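Local coordinates for protein gamma-glutamyl-gamma-aminobutyraldehyde dehydrogenase (Burkholderia cenocepacia, PDB 4LIH) that probably oxidises aldehydes such as gamma-glutamyl-gamma-aminobutyraldehyde to the corresponding acids with NAD(P)+, as a member of the aldehyde dehydrogenase family, at residues Ala30-Ala35 with Asn226-Ala231; Ala93-Trp98 with Ala218-Gly223; Ala100-His105 with Ile209-Leu214; Val136-Glu141 with Lys485-Leu490; Val166-Ala171 with Arg242-Ile247. All blocks are in the same frame, centred on the assembly; numbering follows the deposited sequence. Where two conformers were deposited one is given.

Contact 1. Residues Ala30-Ala35 with Asn226-Ala231; sequences AFIDGA and NVVPGA
Phe31 and Val227 face each other as an antiparallel, hydrogen-bonded beta bridge, by which the short strand 30-32 of an N-terminal hairpin lies against strand 225-227, part of the mixed sheet that holds the parallel Rossmann-type strands of this dehydrogenase. The bridge is a single one, with the two chains running 163° apart.

Backbone hydrogen bonds come first. Phe31 N gives its hydrogen to Val227 O at 3.0 Å, and Val227 N returns one to Phe31 O at 2.8 Å. Phe31 O also receives a CA-H contact from Asn226 CA, so this carbonyl is approached by both an N-H and a C-H of the neighbouring strand.

The apolar contacts are few. The small Ala30 packs its CB at 3.8 Å on Pro229 CD. Ile32 CD1 lies 4.3 Å from Val228 CG2, a looser methyl contact. The phenyl ring of Phe31 leads away from strand 225-227 and packs on Ala212 and Phe216 of helix 206-218, an apolar place that suits an aromatic residue.

The remaining bond joins side chain to backbone. Asparagine suits position 226 because its amide serves both ways: ND2 donates to the backbone O of Gly223 and of Val196, while OD1 accepts from the hairpin. The first torsion of Asn226 (chi1 -46°) sets CG beside its own backbone N. Asn226 OD1 meets Asp33 N at 2.9 Å in an almost straight bond, the donor lying nearly along the C=O axis.

Contact 2. Residues Ala93-Trp98 with Ala218-Gly223; sequences AVLLRW and AGIPAG
Val94 begins the contact, pressing one methyl into the turn that follows helix 206-218. Val94 CG1 stands anti to the backbone N (chi1 172°) and lies 3.6 Å from Ile220 CD1. The short valine lets CG1 rest directly on the turn, with Val94 CG1 3.7 Å from Gly219 C. Gly219 closes that helix in a Schellman motif with phi 111°; glycine suits the place, since at this positive phi a side chain would crowd the carbonyl O of Ala218. Leu95 points away from the turn at its CB, yet its CD2 swings back to 3.9 Å from Ile220 CD1, so this one isoleucine methyl is touched by Val94 and Leu95 together. One turn on from Ala93, Arg97 uses the aliphatic root of its side chain: Arg97 CG lies 3.9 Å from Ala218 CB, while NH1 makes a salt bridge to Glu104. At Trp98 the backbone itself is approached, Ala218 CB coming to 3.6 Å from Trp98 CA and 3.8 Å from Trp98 CB. The small Ala218 lets the end of helix 206-218 lie close to helix 88-104. Trp98 NE1 bonds to Val211 O, and its ring stacks on Phe186 and meets Phe225, setting the contact between helices 206-218 and 178-191 and strand 225-227, with Leu95 reaching helix 121-142.

Contact 3. Residues Ala100-His105 with Ile209-Leu214; sequences ALMREH and IRVAQL
Leu214 and His105 meet where helix 88-104 packs on helix 206-218, which flanks the Rossmann-type sheet of the aldehyde dehydrogenase fold; the short segment axes pass 10.2 Å apart at 125°. Leu214 can be followed outward. Its CB lies 4.5 Å from Leu101 CB, a loose contact between the helix flanks. CG, anti to the carbonyl carbon (chi1 -60°), then divides the chain into two methyls. Leu214 CD1 goes to the helix backbone, 4.3 Å from Met102 CA. Leu214 CD2 goes to the imidazole, a CH-pi contact over one face of His105, 4.0 Å from the ring centroid and displaced toward the CD2-NE2 side. A branched leucine suits this place because its two methyls serve two neighbours at once. Leu101 answers by laying CD1 3.7 Å from Leu214 O, and the flexible Met102 makes a loose contact through CE with Val211 CG1. His105 is the first residue past helix 88-104 and occupies the N-cap position of helix 106-117; its ND1 makes a weak bond to Glu108, which also holds Arg210 NE in a salt bridge. The side chains of Arg210 and His105 cross at about a right angle, guanidinium and ring planes 73° apart, with Arg210 NH2 3.6 Å from His105 CE1.

Contact 4. Residues Val136-Glu141 with Lys485-Leu490; sequences VEWFAE and KSLHAL
Phe139 meets the backbone of 485-490 with the rim of its ring, and Trp138 brings the far corner of its indole to the same segment. The two side chains leave the helix differently: CG of Trp138 is anti to the backbone N (chi1 -166°), whereas CG of Phe139 is anti to the carbonyl carbon (chi1 -75°). The rings touch each other as well, Trp138 CE3 lying over the centre of one face of Phe139 and Phe139 CD1 lying in the plane of the indole at its edge. At the rim of Phe139, Ser486 O lies in the ring plane, 3.1 Å from Phe139 CE1, where the slightly positive C-H groups would suit a carbonyl. The same ring packs CZ on Ala489 CB at 3.8 Å and CD1 on Leu490 CD2 at 4.1 Å, the leucine sliding past in the opposite direction. Leu487 N sits near the indole plane, 3.9 Å from Trp138 CH2, and Trp138 CH2 touches Leu487 CG at 4.1 Å. Ser486 suits the turn because its OG bonds back to Lys485 O at 2.6 Å. Trp138 NE1 bonds to Asp144 O of the second subunit, whose Lys145 makes a cation-pi contact with the indole. Aromatic packing thus joins helix 121-142 to the loop leading to strand 494-502, at a subunit interface and with the Lys485 side chain about 8 Å from that of Glu274, the predicted active-site residue.

Contact 5. Residues Val166-Ala171 with Arg242-Ile247; sequences VGVVAA and RDVDCI
Strands 157-172 and 246-250 run side by side as parallel neighbours in the mixed, Rossmann-type sheet, and Val169 pairs with Cys246 and Ala170 with Ile247 at the point where the second strand begins. Ala170 N donates to Cys246 O at 2.9 Å in a nearly straight bond. Val168 O is shared: Asp245 N reaches it at 2.8 Å, while the bond from Cys246 N is weak. Ile247 CA adds a CA-H contact to Ala170 O at 3.3 Å.

Val169 and Cys246 put their side chains on one face of the sheet, where Val169 CG2 lies 4.2 Å from Cys246 CB and Val166 CG1 approaches that same CB. On the other face, Ala170 CB lies 3.8 Å from Val244 CG1 and close to Ile247 CG1. Valine and isoleucine favour the extended backbone of a strand, and Ala170 suits its place because its small CB leaves room for Val244 and Ile247.

Before the regular pairing starts, Asp245 stands in for a strand partner. Its CG is anti to the carbonyl carbon (chi1 -62°). Asp245 OD2 takes the N-H of Val168 N at 2.8 Å and 178° through the anti lone pair. Gly167 CA lies 3.5 Å from Asp245 OD2, and the positive phi of Gly167 (127°) suits glycine.

Asp245 OD2 is also in a salt bridge with Arg75, so one carboxylate oxygen serves a backbone N-H and a cation together. The salt bridge ties helix 64-80 to the start of the strand, and it would be expected to favour the ionised carboxylate.

How the contacts relate
Contacts 1, 2 and 3 lie on one side of the chain's centre, around the Rossmann-type sheet and its flanking helices. Contacts 2 and 3 share helix 88-104, with centres 11 Å apart, and both segments of contact 3 lie, in sequence, between those of contact 2, which in turn falls between those of contact 1. Contact 1 adjoins contact 3 because helix 206-218 leads into strand 225-227, and it touches contact 2 where Asp33 meets Ala222. Contact 4 touches contacts 2 and 3 through helix 121-142 and brings in the C-terminal part of the chain, so contacts 1 to 4 form one continuous body. Contact 5 touches none of them but shares the sheet with contact 1, about 7 Å away at the nearest atoms.

Contact 1. Residues Ala30-Ala35 with Asn226-Ala231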
# COMPACT_ATOMS: atom_id res chain seq x y z
N ALA A 30 -3.00 11.15 40.67
CA ALA A 30 -3.41 10.31 39.55
C ALA A 30 -4.48 11.01 38.76
O ALA A 30 -5.23 11.84 39.31
CB ALA A 30 -3.97 8.99 40.06
N PHE A 31 -4.58 10.66 37.49
CA PHE A 31 -5.67 11.13 36.68
C PHE A 31 -6.45 9.95 36.15
O PHE A 31 -5.98 9.22 35.25
CB PHE A 31 -5.22 11.98 35.49
CG PHE A 31 -6.34 12.81 34.90
CD1 PHE A 31 -7.17 12.31 33.89
CD2 PHE A 31 -6.55 14.09 35.34
CE1 PHE A 31 -8.18 13.07 33.36
CE2 PHE A 31 -7.59 14.86 34.84
CZ PHE A 31 -8.39 14.35 33.83
N ILE A 32 -7.66 9.77 36.69
CA ILE A 32 -8.41 8.56 36.45
C ILE A 32 -9.83 8.96 36.17
O ILE A 32 -10.45 9.64 37.01
CB ILE A 32 -8.31 7.57 37.66
CG1 ILE A 32 -6.88 7.07 37.87
CG2 ILE A 32 -9.18 6.36 37.43
CD1 ILE A 32 -6.63 6.29 39.15
N ASP A 33 -10.35 8.52 35.03
CA ASP A 33 -11.76 8.69 34.66
C ASP A 33 -12.20 10.15 34.72
O ASP A 33 -13.21 10.48 35.36
CB ASP A 33 -12.66 7.80 35.54
CG ASP A 33 -14.05 7.59 34.97
OD1 ASP A 33 -14.32 8.00 33.85
OD2 ASP A 33 -14.89 6.97 35.65
N GLY A 34 -11.43 11.02 34.07
CA GLY A 34 -11.74 12.45 33.92
C GLY A 34 -11.46 13.39 35.08
O GLY A 34 -11.88 14.55 35.05
N ALA A 35 -10.71 12.92 36.08
CA ALA A 35 -10.45 13.72 37.27
C ALA A 35 -9.19 13.33 38.01
O ALA A 35 -8.80 12.15 38.05
CB ALA A 35 -11.64 13.60 38.22
N ASN A 226 -5.99 7.69 31.11
CA ASN A 226 -5.77 7.66 32.56
C ASN A 226 -4.28 7.51 32.84
O ASN A 226 -3.56 6.79 32.12
CB ASN A 226 -6.45 6.46 33.18
CG ASN A 226 -7.87 6.25 32.68
OD1 ASN A 226 -8.81 6.88 33.17
ND2 ASN A 226 -8.01 5.43 31.64
N VAL A 227 -3.81 8.17 33.91
CA VAL A 227 -2.41 8.10 34.33
C VAL A 227 -2.39 7.65 35.81
O VAL A 227 -3.10 8.24 36.67
CB VAL A 227 -1.67 9.46 34.12
CG1 VAL A 227 -0.28 9.45 34.74
CG2 VAL A 227 -1.60 9.79 32.62
N VAL A 228 -1.67 6.57 36.06
CA VAL A 228 -1.57 5.91 37.35
C VAL A 228 -0.12 5.90 37.82
O VAL A 228 0.63 4.96 37.53
CB VAL A 228 -2.11 4.46 37.27
CG1 VAL A 228 -1.99 3.71 38.58
CG2 VAL A 228 -3.55 4.50 36.82
N PRO A 229 0.28 6.95 38.55
CA PRO A 229 1.65 6.99 39.07
C PRO A 229 1.89 5.93 40.17
O PRO A 229 0.92 5.46 40.78
CB PRO A 229 1.80 8.41 39.63
CG PRO A 229 0.51 9.11 39.44
CD PRO A 229 -0.50 8.15 38.90
N GLY A 230 3.17 5.58 40.38
CA GLY A 230 3.57 4.57 41.38
C GLY A 230 4.83 3.84 40.95
O GLY A 230 5.48 4.22 39.97
N ALA A 231 5.16 2.77 41.67
CA ALA A 231 6.37 2.02 41.45
C ALA A 231 6.10 0.75 40.61
O ALA A 231 5.33 0.78 39.66
CB ALA A 231 7.04 1.70 42.79

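Contact 2. Residues Ala93-Trp98 with Ala218-Gly223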
# COMPACT_ATOMS: atom_id res chain seq x y z
N ALA A 93 -9.52 15.70 15.20
CA ALA A 93 -9.66 17.08 15.67
C ALA A 93 -9.34 17.17 17.18
O ALA A 93 -8.62 18.07 17.58
CB ALA A 93 -11.05 17.64 15.37
N VAL A 94 -9.84 16.24 17.98
CA VAL A 94 -9.52 16.22 19.42
C VAL A 94 -8.02 16.05 19.68
O VAL A 94 -7.45 16.79 20.45
CB VAL A 94 -10.35 15.16 20.17
CG1 VAL A 94 -9.89 14.99 21.61
CG2 VAL A 94 -11.82 15.52 20.11
N LEU A 95 -7.38 15.10 19.01
CA LEU A 95 -5.96 14.87 19.21
C LEU A 95 -5.12 16.09 18.77
O LEU A 95 -4.19 16.46 19.47
CB LEU A 95 -5.49 13.58 18.53
CG LEU A 95 -6.13 12.31 19.08
CD1 LEU A 95 -5.86 11.16 18.11
CD2 LEU A 95 -5.60 11.99 20.48
N LEU A 96 -5.45 16.71 17.65
CA LEU A 96 -4.82 17.98 17.29
C LEU A 96 -4.95 19.05 18.39
O LEU A 96 -3.97 19.77 18.69
CB LEU A 96 -5.33 18.50 15.92
CG LEU A 96 -4.91 17.68 14.70
CD1 LEU A 96 -5.40 18.35 13.38
CD2 LEU A 96 -3.44 17.57 14.71
N ARG A 97 -6.14 19.18 18.98
CA ARG A 97 -6.31 20.16 20.03
C ARG A 97 -5.42 19.86 21.26
O ARG A 97 -4.92 20.75 21.90
CB ARG A 97 -7.78 20.25 20.45
CG ARG A 97 -8.05 21.20 21.60
CD ARG A 97 -7.72 22.61 21.21
NE ARG A 97 -7.89 23.56 22.30
CZ ARG A 97 -7.15 24.64 22.48
NH1 ARG A 97 -6.16 24.92 21.66
NH2 ARG A 97 -7.39 25.44 23.52
N TRP A 98 -5.23 18.58 21.56
CA TRP A 98 -4.43 18.20 22.73
C TRP A 98 -2.97 18.56 22.49
O TRP A 98 -2.32 19.18 23.34
CB TRP A 98 -4.59 16.70 22.97
CG TRP A 98 -3.90 16.13 24.14
CD1 TRP A 98 -3.54 16.75 25.29
CD2 TRP A 98 -3.58 14.76 24.29
NE1 TRP A 98 -2.99 15.83 26.16
CE2 TRP A 98 -2.97 14.61 25.54
CE3 TRP A 98 -3.71 13.64 23.46
CZ2 TRP A 98 -2.54 13.37 26.02
CZ3 TRP A 98 -3.26 12.42 23.93
CH2 TRP A 98 -2.70 12.30 25.20
N ALA A 218 -8.87 19.01 26.30
CA ALA A 218 -8.98 19.01 24.84
C ALA A 218 -10.20 18.26 24.32
O ALA A 218 -10.49 18.34 23.12
CB ALA A 218 -7.73 18.39 24.23
N GLY A 219 -10.84 17.47 25.19
CA GLY A 219 -11.99 16.67 24.80
C GLY A 219 -11.81 15.15 24.75
O GLY A 219 -12.66 14.43 24.26
N ILE A 220 -10.72 14.63 25.29
CA ILE A 220 -10.58 13.17 25.35
C ILE A 220 -11.52 12.71 26.45
O ILE A 220 -11.41 13.18 27.59
CB ILE A 220 -9.12 12.74 25.62
CG1 ILE A 220 -8.19 13.22 24.51
CG2 ILE A 220 -9.04 11.23 25.81
CD1 ILE A 220 -8.23 12.31 23.30
N PRO A 221 -12.48 11.82 26.12
CA PRO A 221 -13.51 11.54 27.14
C PRO A 221 -12.99 10.88 28.43
O PRO A 221 -11.90 10.26 28.45
CB PRO A 221 -14.51 10.64 26.39
CG PRO A 221 -14.27 10.88 24.95
CD PRO A 221 -12.81 11.23 24.80
N ALA A 222 -13.75 11.04 29.50
CA ALA A 222 -13.43 10.44 30.77
C ALA A 222 -13.17 8.96 30.57
O ALA A 222 -13.96 8.24 29.90
CB ALA A 222 -14.55 10.62 31.76
N GLY A 223 -12.05 8.51 31.11
CA GLY A 223 -11.70 7.11 31.06
C GLY A 223 -10.87 6.66 29.87
O GLY A 223 -10.31 5.57 29.90

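Contact 3. Residues Ala100-His105 with Ile209-Leu214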
# COMPACT_ATOMS: atom_id res chain seq x y z
N ALA A 100 -1.89 20.83 20.34
CA ALA A 100 -1.85 22.32 20.43
C ALA A 100 -1.71 22.80 21.87
O ALA A 100 -0.94 23.72 22.17
CB ALA A 100 -3.09 22.93 19.80
N LEU A 101 -2.48 22.19 22.77
CA LEU A 101 -2.35 22.50 24.19
C LEU A 101 -0.97 22.18 24.72
O LEU A 101 -0.38 22.99 25.45
CB LEU A 101 -3.43 21.82 25.03
CG LEU A 101 -4.84 22.42 24.91
CD1 LEU A 101 -5.85 21.46 25.47
CD2 LEU A 101 -4.96 23.75 25.63
N MET A 102 -0.42 21.02 24.37
CA MET A 102 0.92 20.70 24.81
C MET A 102 1.87 21.82 24.39
O MET A 102 2.71 22.26 25.17
CB MET A 102 1.44 19.39 24.24
CG MET A 102 0.70 18.17 24.70
SD MET A 102 1.48 16.66 24.02
CE MET A 102 0.11 15.60 24.32
N ARG A 103 1.71 22.27 23.15
CA ARG A 103 2.55 23.30 22.63
C ARG A 103 2.33 24.65 23.36
O ARG A 103 3.30 25.37 23.64
CB ARG A 103 2.33 23.44 21.11
CG ARG A 103 2.87 22.26 20.35
CD ARG A 103 2.77 22.46 18.84
NE ARG A 103 3.18 21.25 18.11
CZ ARG A 103 4.44 20.90 17.82
NH1 ARG A 103 5.49 21.65 18.19
NH2 ARG A 103 4.66 19.78 17.15
N GLU A 104 1.09 24.97 23.68
CA GLU A 104 0.77 26.18 24.43
C GLU A 104 1.41 26.14 25.83
O GLU A 104 1.83 27.16 26.38
CB GLU A 104 -0.74 26.33 24.60
CG GLU A 104 -1.49 26.78 23.36
CD GLU A 104 -2.97 26.84 23.64
OE1 GLU A 104 -3.31 27.31 24.73
OE2 GLU A 104 -3.77 26.40 22.79
N HIS A 105 1.46 24.96 26.42
CA HIS A 105 2.07 24.75 27.72
C HIS A 105 3.51 24.23 27.61
O HIS A 105 4.03 23.61 28.54
CB HIS A 105 1.21 23.80 28.54
CG HIS A 105 -0.14 24.36 28.88
ND1 HIS A 105 -0.37 25.02 30.07
CD2 HIS A 105 -1.31 24.39 28.20
CE1 HIS A 105 -1.63 25.41 30.12
NE2 HIS A 105 -2.22 25.04 29.00
N ILE A 209 1.22 13.00 34.21
CA ILE A 209 0.14 13.57 34.98
C ILE A 209 -0.35 14.85 34.32
O ILE A 209 -1.55 15.01 34.09
CB ILE A 209 0.56 13.84 36.45
CG1 ILE A 209 0.82 12.52 37.19
CG2 ILE A 209 -0.52 14.64 37.16
CD1 ILE A 209 1.29 12.62 38.62
N ARG A 210 0.55 15.77 34.02
CA ARG A 210 0.17 17.04 33.43
C ARG A 210 -0.60 16.89 32.11
O ARG A 210 -1.66 17.52 31.94
CB ARG A 210 1.39 17.97 33.24
CG ARG A 210 1.06 19.41 32.85
CD ARG A 210 0.16 20.04 33.91
NE ARG A 210 -0.22 21.43 33.59
CZ ARG A 210 -1.42 21.88 33.22
NH1 ARG A 210 -2.49 21.10 33.14
NH2 ARG A 210 -1.57 23.16 32.93
N VAL A 211 -0.12 16.04 31.20
CA VAL A 211 -0.75 15.91 29.86
C VAL A 211 -2.12 15.23 29.94
O VAL A 211 -2.96 15.39 29.03
CB VAL A 211 0.14 15.21 28.80
CG1 VAL A 211 1.44 15.97 28.57
CG2 VAL A 211 0.42 13.75 29.12
N ALA A 212 -2.33 14.50 31.03
CA ALA A 212 -3.63 13.87 31.30
C ALA A 212 -4.70 14.93 31.49
O ALA A 212 -5.79 14.80 30.96
CB ALA A 212 -3.55 13.01 32.55
N GLN A 213 -4.35 15.96 32.26
CA GLN A 213 -5.21 17.10 32.52
C GLN A 213 -5.54 17.81 31.20
O GLN A 213 -6.70 18.09 30.90
CB GLN A 213 -4.54 18.06 33.51
CG GLN A 213 -4.31 17.47 34.90
CD GLN A 213 -3.72 18.46 35.89
OE1 GLN A 213 -2.61 18.95 35.71
NE2 GLN A 213 -4.46 18.72 36.97
N LEU A 214 -4.50 18.04 30.41
CA LEU A 214 -4.64 18.68 29.10
C LEU A 214 -5.46 17.82 28.15
O LEU A 214 -6.25 18.34 27.40
CB LEU A 214 -3.28 19.00 28.49
CG LEU A 214 -2.42 19.96 29.31
CD1 LEU A 214 -1.08 20.05 28.61
CD2 LEU A 214 -3.07 21.35 29.54

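Contact 4. Residues Val136-Glu141 with Lys485-Leu490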
# COMPACT_ATOMS: atom_id res chain seq x y z
N VAL A 136 1.71 12.95 18.53
CA VAL A 136 0.27 12.98 18.62
C VAL A 136 -0.34 13.55 17.31
O VAL A 136 -1.31 13.01 16.76
CB VAL A 136 -0.18 13.79 19.83
CG1 VAL A 136 -1.69 14.01 19.79
CG2 VAL A 136 0.24 13.06 21.10
N GLU A 137 0.21 14.64 16.81
CA GLU A 137 -0.30 15.26 15.61
C GLU A 137 -0.24 14.36 14.39
O GLU A 137 -1.16 14.35 13.53
CB GLU A 137 0.46 16.56 15.29
CG GLU A 137 0.22 17.71 16.28
CD GLU A 137 1.33 18.76 16.32
OE1 GLU A 137 2.43 18.63 15.75
OE2 GLU A 137 1.11 19.76 17.00
N TRP A 138 0.87 13.63 14.27
CA TRP A 138 1.12 12.80 13.07
C TRP A 138 0.13 11.64 13.08
O TRP A 138 -0.53 11.36 12.08
CB TRP A 138 2.55 12.31 13.08
CG TRP A 138 3.07 11.73 11.80
CD1 TRP A 138 3.74 12.39 10.82
CD2 TRP A 138 3.00 10.37 11.40
NE1 TRP A 138 4.07 11.52 9.79
CE2 TRP A 138 3.67 10.26 10.13
CE3 TRP A 138 2.43 9.23 11.95
CZ2 TRP A 138 3.76 9.06 9.42
CZ3 TRP A 138 2.56 8.00 11.26
CH2 TRP A 138 3.23 7.95 9.99
N PHE A 139 -0.05 10.99 14.22
CA PHE A 139 -1.02 9.90 14.24
C PHE A 139 -2.45 10.41 14.04
O PHE A 139 -3.25 9.75 13.40
CB PHE A 139 -0.85 8.97 15.44
CG PHE A 139 0.35 8.05 15.31
CD1 PHE A 139 0.31 6.95 14.43
CD2 PHE A 139 1.54 8.37 15.94
CE1 PHE A 139 1.42 6.10 14.28
CE2 PHE A 139 2.64 7.55 15.77
CZ PHE A 139 2.58 6.43 14.95
N ALA A 140 -2.74 11.61 14.56
CA ALA A 140 -4.03 12.24 14.36
C ALA A 140 -4.24 12.45 12.88
O ALA A 140 -5.30 12.12 12.31
CB ALA A 140 -4.08 13.59 15.07
N GLU A 141 -3.22 13.00 12.24
CA GLU A 141 -3.31 13.33 10.81
C GLU A 141 -3.34 12.07 9.93
O GLU A 141 -3.74 12.14 8.78
CB GLU A 141 -2.10 14.17 10.41
CG GLU A 141 -2.13 15.61 10.89
CD GLU A 141 -0.82 16.36 10.59
OE1 GLU A 141 0.19 15.72 10.27
OE2 GLU A 141 -0.79 17.61 10.62
N LYS A 485 6.60 4.62 16.37
CA LYS A 485 6.58 5.50 15.20
C LYS A 485 6.10 4.75 13.93
O LYS A 485 6.09 3.50 13.88
CB LYS A 485 7.95 6.16 14.96
CG LYS A 485 8.62 6.79 16.18
CD LYS A 485 9.69 7.83 15.80
CE LYS A 485 10.86 7.24 15.06
NZ LYS A 485 11.79 8.31 14.65
N SER A 486 5.69 5.52 12.93
CA SER A 486 5.24 5.06 11.61
C SER A 486 3.90 4.41 11.75
O SER A 486 3.43 4.15 12.87
CB SER A 486 6.21 4.06 10.99
OG SER A 486 5.98 2.74 11.44
N LEU A 487 3.29 4.13 10.61
CA LEU A 487 1.97 3.49 10.59
C LEU A 487 2.02 2.11 11.20
O LEU A 487 1.03 1.64 11.73
CB LEU A 487 1.39 3.40 9.18
CG LEU A 487 1.10 4.76 8.54
CD1 LEU A 487 0.71 4.48 7.09
CD2 LEU A 487 -0.00 5.46 9.27
N HIS A 488 3.21 1.50 11.15
CA HIS A 488 3.46 0.17 11.72
C HIS A 488 3.26 0.15 13.23
O HIS A 488 3.02 -0.89 13.77
CB HIS A 488 4.89 -0.28 11.41
CG HIS A 488 5.14 -0.46 9.95
ND1 HIS A 488 4.59 -1.49 9.23
CD2 HIS A 488 5.75 0.34 9.04
CE1 HIS A 488 4.89 -1.34 7.95
NE2 HIS A 488 5.58 -0.23 7.81
N ALA A 489 3.35 1.29 13.87
CA ALA A 489 3.06 1.40 15.32
C ALA A 489 1.61 1.00 15.65
O ALA A 489 1.33 0.45 16.72
CB ALA A 489 3.37 2.80 15.83
N LEU A 490 0.70 1.26 14.71
CA LEU A 490 -0.74 1.02 14.92
C LEU A 490 -1.10 -0.47 14.99
O LEU A 490 -2.13 -0.85 15.56
CB LEU A 490 -1.56 1.68 13.80
CG LEU A 490 -1.41 3.20 13.79
CD1 LEU A 490 -1.71 3.78 12.42
CD2 LEU A 490 -2.29 3.84 14.85

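Contact 5. Residues Val166-Ala171 with Arg242-Ile247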
# COMPACT_ATOMS: atom_id res chain seq x y z
N VAL A 166 -7.99 -2.57 19.66
CA VAL A 166 -7.91 -3.82 20.46
C VAL A 166 -8.79 -3.66 21.74
O VAL A 166 -9.37 -4.63 22.27
CB VAL A 166 -6.40 -4.20 20.69
CG1 VAL A 166 -5.73 -3.27 21.66
CG2 VAL A 166 -6.18 -5.64 21.14
N GLY A 167 -8.94 -2.44 22.19
CA GLY A 167 -9.75 -2.13 23.42
C GLY A 167 -9.00 -1.32 24.46
O GLY A 167 -8.85 -0.10 24.34
N VAL A 168 -8.62 -1.98 25.55
CA VAL A 168 -7.91 -1.31 26.61
C VAL A 168 -6.40 -1.56 26.52
O VAL A 168 -5.92 -2.74 26.57
CB VAL A 168 -8.41 -1.72 28.03
CG1 VAL A 168 -7.53 -1.09 29.08
CG2 VAL A 168 -9.90 -1.34 28.25
N VAL A 169 -5.64 -0.46 26.39
CA VAL A 169 -4.17 -0.52 26.26
C VAL A 169 -3.50 0.02 27.51
O VAL A 169 -3.85 1.09 27.96
CB VAL A 169 -3.70 0.30 25.05
CG1 VAL A 169 -2.20 0.33 24.95
CG2 VAL A 169 -4.29 -0.27 23.75
N ALA A 170 -2.61 -0.79 28.10
CA ALA A 170 -1.75 -0.37 29.19
C ALA A 170 -0.42 0.02 28.59
O ALA A 170 0.09 -0.69 27.74
CB ALA A 170 -1.60 -1.48 30.21
N ALA A 171 0.10 1.17 28.98
CA ALA A 171 1.46 1.59 28.62
C ALA A 171 2.31 1.89 29.85
O ALA A 171 1.96 2.73 30.67
CB ALA A 171 1.38 2.79 27.73
N ARG A 242 -6.99 -8.94 33.84
CA ARG A 242 -7.90 -9.71 32.99
C ARG A 242 -8.69 -8.87 31.98
O ARG A 242 -9.24 -9.39 31.01
CB ARG A 242 -8.87 -10.53 33.88
N ASP A 243 -8.65 -7.56 32.16
CA ASP A 243 -9.43 -6.65 31.37
C ASP A 243 -8.65 -5.64 30.54
O ASP A 243 -9.22 -4.68 29.99
CB ASP A 243 -10.33 -5.89 32.28
CG ASP A 243 -11.58 -5.57 31.63
OD1 ASP A 243 -11.84 -6.25 30.62
OD2 ASP A 243 -12.26 -4.66 32.11
N VAL A 244 -7.35 -5.85 30.50
CA VAL A 244 -6.42 -5.10 29.64
C VAL A 244 -6.17 -6.05 28.43
O VAL A 244 -5.94 -7.23 28.58
CB VAL A 244 -5.12 -4.82 30.39
CG1 VAL A 244 -4.01 -4.34 29.46
CG2 VAL A 244 -5.37 -3.79 31.51
N ASP A 245 -6.19 -5.47 27.23
CA ASP A 245 -6.12 -6.22 26.00
C ASP A 245 -4.74 -6.19 25.37
O ASP A 245 -4.44 -6.99 24.50
CB ASP A 245 -7.14 -5.63 25.03
CG ASP A 245 -8.57 -5.73 25.55
OD1 ASP A 245 -9.03 -6.88 25.72
OD2 ASP A 245 -9.24 -4.70 25.74
N CYS A 246 -3.91 -5.26 25.81
CA CYS A 246 -2.60 -5.01 25.20
C CYS A 246 -1.75 -4.29 26.19
O CYS A 246 -2.24 -3.43 26.85
CB CYS A 246 -2.75 -4.16 23.94
SG CYS A 246 -1.21 -3.48 23.35
N ILE A 247 -0.47 -4.65 26.31
CA ILE A 247 0.45 -3.92 27.15
C ILE A 247 1.69 -3.56 26.31
O ILE A 247 2.29 -4.45 25.69
CB ILE A 247 0.83 -4.67 28.47
CG1 ILE A 247 1.71 -3.76 29.33
CG2 ILE A 247 1.57 -5.98 28.17
CD1 ILE A 247 1.73 -4.10 30.80